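Local structure of phosphodiesterase (Salpingoeca rosetta, 7CJ3) at residues B[67-72]-B[97-102]; B[103-108]-B[131-136]; B[141-146]-B[154-159]. The protein has a transmembrane domain of the bacteriorhodopsin-like family, a helical bundle that binds retinal among its helices. All coordinates share one frame; numbering follows the deposited sequence.

Contact 1: residues B[67-72]-B[97-102]. With OLC ((2R)-2,3-dihydroxypropyl (9Z)-octadec-9-enoate), chain Q; OLC ((2R)-2,3-dihydroxypropyl (9Z)-octadec-9-enoate), chain D.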
loop_
_atom_site.group_PDB
_atom_site.type_symbol
_atom_site.label_atom_id
_atom_site.label_comp_id
_atom_site.label_asym_id
_atom_site.label_seq_id
_atom_site.Cartn_x
_atom_site.Cartn_y
_atom_site.Cartn_z
ATOM N N VAL B 67 6.968 2.404 -2.443
ATOM C CA VAL B 67 6.846 1.038 -1.880
ATOM C C VAL B 67 5.401 0.562 -2.101
ATOM O O VAL B 67 5.214 -0.604 -2.575
ATOM C CB VAL B 67 7.260 1.020 -0.398
ATOM C CG1 VAL B 67 6.973 -0.338 0.232
ATOM C CG2 VAL B 67 8.718 1.404 -0.228
ATOM N N ALA B 68 4.414 1.431 -1.834
ATOM C CA ALA B 68 2.986 1.062 -1.929
ATOM C C ALA B 68 2.682 0.589 -3.357
ATOM O O ALA B 68 2.173 -0.526 -3.534
ATOM C CB ALA B 68 2.127 2.220 -1.533
ATOM N N PHE B 69 2.999 1.394 -4.366
ATOM C CA PHE B 69 2.792 0.995 -5.782
ATOM C C PHE B 69 3.555 -0.295 -6.157
ATOM O O PHE B 69 3.042 -1.112 -6.907
ATOM C CB PHE B 69 3.193 2.144 -6.697
ATOM C CG PHE B 69 2.095 3.150 -6.853
ATOM C CD1 PHE B 69 0.958 2.827 -7.569
ATOM C CD2 PHE B 69 2.191 4.409 -6.290
ATOM C CE1 PHE B 69 -0.052 3.763 -7.749
ATOM C CE2 PHE B 69 1.191 5.342 -6.473
ATOM C CZ PHE B 69 0.084 5.024 -7.216
ATOM N N ALA B 70 4.772 -0.484 -5.660
ATOM C CA ALA B 70 5.521 -1.739 -5.875
ATOM C C ALA B 70 4.623 -2.931 -5.504
ATOM O O ALA B 70 4.421 -3.805 -6.378
ATOM C CB ALA B 70 6.820 -1.722 -5.102
ATOM N N PHE B 71 4.094 -2.958 -4.274
ATOM C CA PHE B 71 3.170 -4.017 -3.770
ATOM C C PHE B 71 1.886 -4.044 -4.604
ATOM O O PHE B 71 1.401 -5.168 -4.878
ATOM C CB PHE B 71 2.881 -3.865 -2.270
ATOM C CG PHE B 71 4.002 -4.399 -1.403
ATOM C CD1 PHE B 71 4.159 -5.761 -1.198
ATOM C CD2 PHE B 71 4.936 -3.543 -0.844
ATOM C CE1 PHE B 71 5.228 -6.241 -0.466
ATOM C CE2 PHE B 71 6.005 -4.028 -0.116
ATOM C CZ PHE B 71 6.149 -5.380 0.080
ATOM N N ALA B 72 1.366 -2.865 -4.995
ATOM C CA ALA B 72 0.186 -2.737 -5.883
ATOM C C ALA B 72 0.466 -3.442 -7.207
ATOM O O ALA B 72 -0.458 -4.101 -7.710
ATOM C CB ALA B 72 -0.178 -1.303 -6.111
ATOM N N TYR B 97 1.187 -2.095 -15.538
ATOM C CA TYR B 97 2.077 -1.070 -16.154
ATOM C C TYR B 97 1.844 0.294 -15.496
ATOM O O TYR B 97 2.821 0.980 -15.094
ATOM C CB TYR B 97 1.887 -0.965 -17.673
ATOM C CG TYR B 97 2.494 -2.125 -18.434
ATOM C CD1 TYR B 97 1.722 -3.126 -19.014
ATOM C CD2 TYR B 97 3.874 -2.210 -18.585
ATOM C CE1 TYR B 97 2.309 -4.184 -19.703
ATOM C CE2 TYR B 97 4.477 -3.265 -19.254
ATOM C CZ TYR B 97 3.694 -4.260 -19.814
ATOM O OH TYR B 97 4.316 -5.286 -20.477
ATOM N N VAL B 98 0.578 0.693 -15.385
ATOM C CA VAL B 98 0.220 1.997 -14.769
ATOM C C VAL B 98 0.812 2.061 -13.365
ATOM O O VAL B 98 1.470 3.063 -13.047
ATOM C CB VAL B 98 -1.269 2.351 -14.758
ATOM C CG1 VAL B 98 -1.774 2.598 -16.172
ATOM C CG2 VAL B 98 -2.109 1.324 -14.043
ATOM N N ASP B 99 0.659 0.992 -12.584
ATOM C CA ASP B 99 1.108 0.942 -11.163
ATOM C C ASP B 99 2.633 0.910 -11.107
ATOM O O ASP B 99 3.207 1.557 -10.226
ATOM C CB ASP B 99 0.470 -0.245 -10.442
ATOM C CG ASP B 99 -0.958 0.051 -10.011
ATOM O OD1 ASP B 99 -1.440 1.195 -10.268
ATOM O OD2 ASP B 99 -1.567 -0.826 -9.412
ATOM N N GLY B 100 3.261 0.165 -12.008
ATOM C CA GLY B 100 4.720 0.159 -12.160
ATOM C C GLY B 100 5.253 1.535 -12.522
ATOM O O GLY B 100 6.273 1.946 -11.930
ATOM N N VAL B 101 4.619 2.216 -13.485
ATOM C CA VAL B 101 5.082 3.554 -13.938
ATOM C C VAL B 101 5.052 4.468 -12.721
ATOM O O VAL B 101 6.039 5.188 -12.488
ATOM C CB VAL B 101 4.235 4.122 -15.093
ATOM C CG1 VAL B 101 4.554 5.593 -15.365
ATOM C CG2 VAL B 101 4.417 3.307 -16.357
ATOM N N ALA B 102 3.946 4.427 -11.980
ATOM C CA ALA B 102 3.735 5.230 -10.756
ATOM C C ALA B 102 4.814 4.863 -9.736
ATOM O O ALA B 102 5.427 5.760 -9.166
ATOM C CB ALA B 102 2.343 5.007 -10.221
HETATM C C18 OLC Q . 6.893 -6.001 -8.328
HETATM C C10 OLC Q . 6.169 -2.274 -15.137
HETATM C C9 OLC Q . 5.457 -3.348 -15.505
HETATM C C17 OLC Q . 7.760 -4.766 -8.511
HETATM C C11 OLC Q . 6.876 -2.367 -13.807
HETATM C C8 OLC Q . 5.338 -4.581 -14.620
HETATM C C24 OLC Q . 3.384 -10.377 -25.151
HETATM C C16 OLC Q . 7.398 -3.924 -9.757
HETATM C C12 OLC Q . 7.920 -1.305 -13.481
HETATM C C7 OLC Q . 4.965 -5.858 -15.366
HETATM C C15 OLC Q . 8.305 -2.665 -9.838
HETATM C C13 OLC Q . 8.693 -1.766 -12.222
HETATM C C6 OLC Q . 3.721 -5.745 -16.239
HETATM C C14 OLC Q . 7.945 -1.607 -10.885
HETATM C C5 OLC Q . 3.044 -7.129 -16.388
HETATM C C4 OLC Q . 3.194 -7.787 -17.760
HETATM C C3 OLC Q . 1.854 -8.154 -18.399
HETATM C C2 OLC Q . 1.921 -8.135 -19.933
HETATM C C21 OLC Q . 2.237 -9.733 -23.013
HETATM C C1 OLC Q . 2.396 -9.467 -20.512
HETATM C C22 OLC Q . 2.887 -10.901 -23.780
HETATM O O19 OLC Q . 3.321 -10.095 -20.011
HETATM O O25 OLC Q . 4.748 -10.700 -25.505
HETATM O O23 OLC Q . 3.930 -11.510 -22.993
HETATM O O20 OLC Q . 1.767 -10.054 -21.706
HETATM C C18 OLC D . 3.799 0.386 1.865
HETATM C C10 OLC D . 10.327 5.402 3.362
HETATM C C9 OLC D . 11.439 5.328 2.618
HETATM C C17 OLC D . 3.824 1.501 2.876
HETATM C C11 OLC D . 9.529 4.212 3.854
HETATM C C8 OLC D . 12.114 6.648 2.276
HETATM C C16 OLC D . 5.231 2.034 3.081
HETATM C C12 OLC D . 8.766 4.540 5.162
HETATM C C7 OLC D . 12.550 7.392 3.569
HETATM C C15 OLC D . 5.479 2.500 4.507
HETATM C C13 OLC D . 7.279 4.225 5.094
HETATM C C6 OLC D . 13.735 8.364 3.387
HETATM C C14 OLC D . 6.935 2.782 4.777
HETATM C C5 OLC D . 13.796 9.535 4.391
#
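The ring of Phe-69 has one face under the methyl of Ala-102, and carboxylate oxygen OD1 of Asp-99 at its edge, in the ring plane. Ala-102 CB stands 3.6 Å from the centroid of the Phe-69 ring and only 7° off its normal, a CH-pi contact centred on the face. The small methyl suits this place because it lets the ring lie flat against helix 86-111. At the edge the Phe-69 CE1 to Asp-99 OD1 distance is 3.9 Å, with the ring and carboxylate planes 62° apart, so the two groups do not stack. The ring reaches this position with CG anti to the carbonyl carbon of Phe-69 (chi1 -83°); its CB comes 3.6 Å from the main-chain oxygen Asp-99 O. OD2 of Asp-99 meets the next turn of helix 58-81, 3.6 Å from Ala-72 CB. Phe-69, Asp-99 and two alanines thus fill the interface between helices 58-81 and 86-111, whose short segments run nearly antiparallel, with axes 8.2 Å apart. On the lipid side, an OLC chain crosses a face of Tyr-97, and C11 of this OLC (chain Q) lies 3.7 Å from Gly-100 CA, where the lack of a side chain leaves room for the acyl chain. Beyond the pair, Phe-69 meets Tyr-262 edge-to-face. No hydrogen bond joins the two segments: cohesion comes from apolar and CH-pi packing, with a probable weak electrostatic share from the carboxylate at the ring edge. Asp-99 also touches Lys-265, whose charge would probably help to balance it, with Asp-76 close by.

Contact 2: residues B[103-108]-B[131-136]. With RET (retinal), chain K.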
loop_
_atom_site.group_PDB
_atom_site.type_symbol
_atom_site.label_atom_id
_atom_site.label_comp_id
_atom_site.label_asym_id
_atom_site.label_seq_id
_atom_site.Cartn_x
_atom_site.Cartn_y
_atom_site.Cartn_z
ATOM N N CYS B 103 5.099 3.587 -9.577
ATOM C CA CYS B 103 6.115 3.101 -8.624
ATOM C C CYS B 103 7.466 3.780 -8.879
ATOM O O CYS B 103 8.025 4.380 -7.916
ATOM C CB CYS B 103 6.267 1.595 -8.718
ATOM S SG CYS B 103 7.584 1.018 -7.622
ATOM N N ILE B 104 7.992 3.664 -10.109
ATOM C CA ILE B 104 9.352 4.177 -10.449
ATOM C C ILE B 104 9.350 5.708 -10.511
ATOM O O ILE B 104 10.424 6.276 -10.190
ATOM C CB ILE B 104 9.943 3.563 -11.726
ATOM C CG1 ILE B 104 9.060 3.821 -12.954
ATOM C CG2 ILE B 104 10.211 2.087 -11.510
ATOM C CD1 ILE B 104 9.546 3.160 -14.255
ATOM N N SER B 105 8.238 6.361 -10.897
ATOM C CA SER B 105 8.215 7.847 -10.934
ATOM C C SER B 105 8.411 8.324 -9.496
ATOM O O SER B 105 9.234 9.232 -9.252
ATOM C CB SER B 105 6.994 8.440 -11.584
ATOM O OG SER B 105 6.371 7.498 -12.444
ATOM N N TYR B 106 7.726 7.690 -8.552
ATOM C CA TYR B 106 7.790 8.133 -7.137
ATOM C C TYR B 106 9.171 7.791 -6.558
ATOM O O TYR B 106 9.697 8.655 -5.837
ATOM C CB TYR B 106 6.578 7.593 -6.375
ATOM C CG TYR B 106 5.350 8.460 -6.521
ATOM C CD1 TYR B 106 5.269 9.693 -5.891
ATOM C CD2 TYR B 106 4.257 8.044 -7.270
ATOM C CE1 TYR B 106 4.136 10.490 -6.000
ATOM C CE2 TYR B 106 3.117 8.834 -7.392
ATOM C CZ TYR B 106 3.044 10.068 -6.751
ATOM O OH TYR B 106 1.925 10.856 -6.887
ATOM N N LEU B 107 9.756 6.629 -6.900
ATOM C CA LEU B 107 11.131 6.240 -6.466
ATOM C C LEU B 107 12.111 7.334 -6.893
ATOM O O LEU B 107 12.941 7.729 -6.063
ATOM C CB LEU B 107 11.536 4.889 -7.076
ATOM C CG LEU B 107 12.963 4.417 -6.763
ATOM C CD1 LEU B 107 13.253 4.391 -5.279
ATOM C CD2 LEU B 107 13.221 3.020 -7.286
ATOM N N SER B 108 11.982 7.785 -8.144
ATOM C CA SER B 108 12.788 8.847 -8.805
ATOM C C SER B 108 12.748 10.150 -7.998
ATOM O O SER B 108 13.816 10.703 -7.655
ATOM C CB SER B 108 12.274 9.023 -10.218
ATOM O OG SER B 108 12.536 7.867 -10.987
ATOM N N TYR B 131 3.620 15.094 -13.199
ATOM C CA TYR B 131 2.852 15.441 -14.424
ATOM C C TYR B 131 3.154 14.415 -15.535
ATOM O O TYR B 131 2.185 13.913 -16.148
ATOM C CB TYR B 131 3.114 16.896 -14.836
ATOM C CG TYR B 131 2.305 17.921 -14.078
ATOM C CD1 TYR B 131 0.934 18.091 -14.324
ATOM C CD2 TYR B 131 2.897 18.753 -13.138
ATOM C CE1 TYR B 131 0.178 19.032 -13.642
ATOM C CE2 TYR B 131 2.160 19.714 -12.454
ATOM C CZ TYR B 131 0.797 19.855 -12.703
ATOM O OH TYR B 131 0.073 20.809 -12.030
ATOM N N ALA B 132 4.420 14.041 -15.741
ATOM C CA ALA B 132 4.825 13.011 -16.728
ATOM C C ALA B 132 4.140 11.674 -16.462
ATOM O O ALA B 132 3.562 11.106 -17.379
ATOM C CB ALA B 132 6.325 12.847 -16.719
ATOM N N GLU B 133 4.246 11.159 -15.244
ATOM C CA GLU B 133 3.495 9.960 -14.783
ATOM C C GLU B 133 1.994 10.063 -15.143
ATOM O O GLU B 133 1.435 9.124 -15.762
ATOM C CB GLU B 133 3.648 9.857 -13.266
ATOM C CG GLU B 133 2.894 8.681 -12.684
ATOM C CD GLU B 133 2.135 8.964 -11.397
ATOM O OE1 GLU B 133 2.610 9.799 -10.595
ATOM O OE2 GLU B 133 1.065 8.343 -11.209
ATOM N N TRP B 134 1.351 11.165 -14.725
ATOM C CA TRP B 134 -0.087 11.436 -14.959
ATOM C C TRP B 134 -0.402 11.360 -16.464
ATOM O O TRP B 134 -1.412 10.688 -16.828
ATOM C CB TRP B 134 -0.522 12.768 -14.322
ATOM C CG TRP B 134 -0.577 12.754 -12.816
ATOM C CD1 TRP B 134 -0.334 11.683 -11.990
ATOM C CD2 TRP B 134 -0.880 13.866 -11.943
ATOM N NE1 TRP B 134 -0.461 12.056 -10.677
ATOM C CE2 TRP B 134 -0.805 13.386 -10.616
ATOM C CE3 TRP B 134 -1.234 15.208 -12.139
ATOM C CZ2 TRP B 134 -1.036 14.209 -9.514
ATOM C CZ3 TRP B 134 -1.502 16.010 -11.046
ATOM C CH2 TRP B 134 -1.357 15.517 -9.751
ATOM N N ILE B 135 0.435 11.972 -17.307
ATOM C CA ILE B 135 0.208 12.041 -18.783
ATOM C C ILE B 135 0.400 10.664 -19.443
ATOM O O ILE B 135 -0.294 10.404 -20.473
ATOM C CB ILE B 135 1.106 13.127 -19.405
ATOM C CG1 ILE B 135 0.526 14.514 -19.105
ATOM C CG2 ILE B 135 1.316 12.900 -20.908
ATOM C CD1 ILE B 135 1.549 15.654 -19.143
ATOM N N ILE B 136 1.282 9.811 -18.910
ATOM C CA ILE B 136 1.447 8.422 -19.421
ATOM C C ILE B 136 0.316 7.527 -18.909
ATOM O O ILE B 136 -0.146 6.687 -19.697
ATOM C CB ILE B 136 2.809 7.845 -19.039
ATOM C CG1 ILE B 136 3.942 8.666 -19.655
ATOM C CG2 ILE B 136 2.915 6.382 -19.422
ATOM C CD1 ILE B 136 5.301 8.359 -19.051
HETATM C C1 RET K . -4.789 19.344 -12.465
HETATM C C2 RET K . -4.655 20.806 -12.894
HETATM C C3 RET K . -5.766 21.662 -12.475
HETATM C C4 RET K . -7.087 21.123 -12.979
HETATM C C5 RET K . -7.201 19.624 -13.014
HETATM C C6 RET K . -6.196 18.786 -12.659
HETATM C C7 RET K . -6.485 17.351 -12.519
HETATM C C8 RET K . -5.602 16.297 -12.305
HETATM C C9 RET K . -5.862 14.898 -12.400
HETATM C C10 RET K . -4.856 13.918 -12.206
HETATM C C11 RET K . -5.001 12.530 -12.086
HETATM C C12 RET K . -4.052 11.561 -11.782
HETATM C C13 RET K . -4.233 10.169 -11.724
HETATM C C14 RET K . -3.157 9.329 -11.503
HETATM C C15 RET K . -3.064 7.931 -11.917
HETATM C C16 RET K . -3.774 18.588 -13.342
HETATM C C17 RET K . -4.354 19.237 -10.993
HETATM C C18 RET K . -8.565 19.179 -13.497
HETATM C C19 RET K . -7.239 14.387 -12.697
HETATM C C20 RET K . -5.624 9.635 -11.882
#
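Glu-133 meets Ser-105 and Tyr-106 beside the retinal pocket of this bacteriorhodopsin-like bundle, where helix 128-149 also supplies Tyr-131 and Trp-134 to the pocket. The glutamate leaves its backbone with CG anti to N (chi1 179°), which carries the chain across to helix 86-111, and a bend at chi2 turns the carboxylate to the tyrosine. Its OE1 lies 3.4 Å from Tyr-106 CE2, the ring and carboxylate planes being 60° apart. Nearer the backbone, Ser-105 OG rests 3.7 Å from Glu-133 CG, a contact with the aliphatic stem; the hydroxyl itself is hydrogen-bonded to Val-101 O, so a small residue can be polar here yet pack closely. Tyr-106 OH is likewise satisfied elsewhere, by Asp-261, while Glu-133 OE2 has a weak hydrogen bond to Lys-265, which probably corresponds to the lysine that carries retinal in microbial rhodopsins. The indole of Trp-134 lies along the polyene: retinal C12 is 3.6 Å above the Trp-134 ring plane, displaced towards the rim, and the broad face suits a conjugated chain. Around the pair, helix 58-81 packs on Cys-103 and Tyr-106, helix 17-41 on Ile-104 and Ala-132, and helix 153-173 on Tyr-131 and Trp-134.

Contact 3: residues B[141-146]-B[154-159]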
loop_
_atom_site.group_PDB
_atom_site.type_symbol
_atom_site.label_atom_id
_atom_site.label_comp_id
_atom_site.label_asym_id
_atom_site.label_seq_id
_atom_site.Cartn_x
_atom_site.Cartn_y
_atom_site.Cartn_z
ATOM N N LEU B 141 -5.502 4.749 -18.263
ATOM C CA LEU B 141 -6.604 4.338 -17.345
ATOM C C LEU B 141 -7.956 4.573 -18.040
ATOM O O LEU B 141 -8.867 3.727 -17.880
ATOM C CB LEU B 141 -6.517 5.119 -16.028
ATOM C CG LEU B 141 -5.464 4.618 -15.042
ATOM C CD1 LEU B 141 -5.496 5.422 -13.752
ATOM C CD2 LEU B 141 -5.639 3.134 -14.755
ATOM N N LEU B 142 -8.080 5.676 -18.787
ATOM C CA LEU B 142 -9.298 5.996 -19.563
ATOM C C LEU B 142 -9.497 4.938 -20.651
ATOM O O LEU B 142 -10.647 4.519 -20.857
ATOM C CB LEU B 142 -9.167 7.404 -20.158
ATOM C CG LEU B 142 -9.373 8.537 -19.162
ATOM C CD1 LEU B 142 -9.050 9.874 -19.802
ATOM C CD2 LEU B 142 -10.793 8.511 -18.603
ATOM N N TYR B 143 -8.424 4.518 -21.328
ATOM C CA TYR B 143 -8.493 3.489 -22.395
ATOM C C TYR B 143 -8.962 2.179 -21.758
ATOM O O TYR B 143 -9.730 1.431 -22.365
ATOM C CB TYR B 143 -7.156 3.352 -23.130
ATOM C CG TYR B 143 -7.023 2.076 -23.929
ATOM C CD1 TYR B 143 -7.537 1.979 -25.212
ATOM C CD2 TYR B 143 -6.416 0.955 -23.382
ATOM C CE1 TYR B 143 -7.441 0.802 -25.936
ATOM C CE2 TYR B 143 -6.308 -0.227 -24.093
ATOM C CZ TYR B 143 -6.839 -0.308 -25.367
ATOM O OH TYR B 143 -6.743 -1.477 -26.064
ATOM N N TRP B 144 -8.487 1.901 -20.548
ATOM C CA TRP B 144 -8.888 0.723 -19.743
ATOM C C TRP B 144 -10.398 0.784 -19.447
ATOM O O TRP B 144 -11.063 -0.280 -19.411
ATOM C CB TRP B 144 -8.037 0.703 -18.473
ATOM C CG TRP B 144 -8.292 -0.423 -17.525
ATOM C CD1 TRP B 144 -7.544 -1.542 -17.378
ATOM C CD2 TRP B 144 -9.346 -0.504 -16.549
ATOM N NE1 TRP B 144 -8.066 -2.334 -16.391
ATOM C CE2 TRP B 144 -9.167 -1.720 -15.854
ATOM C CE3 TRP B 144 -10.427 0.321 -16.189
ATOM C CZ2 TRP B 144 -10.026 -2.125 -14.825
ATOM C CZ3 TRP B 144 -11.259 -0.074 -15.168
ATOM C CH2 TRP B 144 -11.065 -1.282 -14.494
ATOM N N CYS B 145 -10.933 1.985 -19.222
ATOM C CA CYS B 145 -12.364 2.195 -18.888
ATOM C C CYS B 145 -13.192 1.751 -20.089
ATOM O O CYS B 145 -14.272 1.131 -19.855
ATOM C CB CYS B 145 -12.662 3.645 -18.509
ATOM S SG CYS B 145 -12.057 4.125 -16.861
ATOM N N GLY B 146 -12.687 2.061 -21.302
ATOM C CA GLY B 146 -13.227 1.666 -22.625
ATOM C C GLY B 146 -13.362 0.154 -22.795
ATOM O O GLY B 146 -14.424 -0.294 -23.251
ATOM N N SER B 154 -13.534 5.905 -30.706
ATOM C CA SER B 154 -13.405 7.370 -30.948
ATOM C C SER B 154 -13.788 8.173 -29.698
ATOM O O SER B 154 -13.229 9.263 -29.503
ATOM C CB SER B 154 -14.246 7.804 -32.116
ATOM O OG SER B 154 -15.594 7.980 -31.706
ATOM N N SER B 155 -14.753 7.680 -28.919
ATOM C CA SER B 155 -15.244 8.316 -27.666
ATOM C C SER B 155 -14.172 8.201 -26.575
ATOM O O SER B 155 -14.066 9.107 -25.731
ATOM C CB SER B 155 -16.557 7.702 -27.221
ATOM O OG SER B 155 -17.594 7.974 -28.158
ATOM N N VAL B 156 -13.409 7.109 -26.604
ATOM C CA VAL B 156 -12.335 6.783 -25.624
ATOM C C VAL B 156 -11.123 7.662 -25.927
ATOM O O VAL B 156 -10.539 8.252 -24.993
ATOM C CB VAL B 156 -11.990 5.292 -25.746
ATOM C CG1 VAL B 156 -10.785 4.934 -24.891
ATOM C CG2 VAL B 156 -13.188 4.412 -25.439
ATOM N N SER B 157 -10.797 7.732 -27.220
ATOM C CA SER B 157 -9.691 8.518 -27.826
ATOM C C SER B 157 -9.792 10.000 -27.430
ATOM O O SER B 157 -8.753 10.624 -27.078
ATOM C CB SER B 157 -9.726 8.331 -29.317
ATOM O OG SER B 157 -8.515 8.757 -29.913
ATOM N N ASP B 158 -11.012 10.541 -27.481
ATOM C CA ASP B 158 -11.279 11.999 -27.389
ATOM C C ASP B 158 -11.123 12.442 -25.926
ATOM O O ASP B 158 -10.631 13.579 -25.699
ATOM C CB ASP B 158 -12.608 12.319 -28.077
ATOM C CG ASP B 158 -12.959 13.789 -28.165
ATOM O OD1 ASP B 158 -12.100 14.621 -28.613
ATOM O OD2 ASP B 158 -14.093 14.089 -27.775
ATOM N N ILE B 159 -11.437 11.555 -24.979
ATOM C CA ILE B 159 -11.316 11.793 -23.511
ATOM C C ILE B 159 -9.852 11.623 -23.081
ATOM O O ILE B 159 -9.339 12.460 -22.300
ATOM C CB ILE B 159 -12.194 10.771 -22.757
ATOM C CG1 ILE B 159 -13.670 10.803 -23.162
ATOM C CG2 ILE B 159 -12.064 10.949 -21.259
ATOM C CD1 ILE B 159 -14.242 12.188 -23.166
#
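Leu-142 and Ile-159 cross at about a right angle in the helical hairpin formed by helices 128-149 and 153-173, consecutive transmembrane helices of the bacteriorhodopsin-like bundle. Their short segments run antiparallel at 162°, with axes 9.2 Å apart. The branched end of Leu-142 straddles one methyl of the isoleucine: CD1 of Leu-142 is 3.5 Å from Ile-159 CG2, and CD2 approaches the same methyl. That methyl faces the leucine because it is anti to the backbone N of Ile-159, while the end of Ile-159 leads away from the leucine, and the residue also packs on helix 178-207. One turn closer to the connection, Val-156 points at the opposing backbone and spreads its two methyls over it. CG1 of Val-156, anti to its own N (chi1 173°), sits 3.7 Å from Tyr-143 CA, with Tyr-143 CB a little farther off. Beta-branched and leucine side chains suit such a seam, being bulky, apolar and able to fill it without polar partners. Leu-142 also packs on Trp-233 of helix 219-233. Gly-146, with no side chain, lets the helices draw together at the loop end, where its CA comes 3.9 Å from Val-156 CG2.

All three contacts are buried, but they lie at different depths: contact 2 is nearest the centre of the chain, contact 3 farthest. Contacts 1 and 2 share helix 86-111 and touch directly, Phe-69 CB packing at 3.6 Å on Cys-103 CA; contacts 2 and 3 share helix 128-149 without meeting. Contact 3 touches contact 1 through Val-98 and Leu-141. The chemistry follows position. Contacts 1 and 2 each place an acidic side chain beside an aromatic ring; Tyr-106 and, weakly, Glu-133 bond to helix 250-277, which Asp-99 also touches. Contact 3, towards the end of a hairpin, relies on aliphatic packing and a glycine, though its segment 141-146 reaches the retinal pocket through Leu-141.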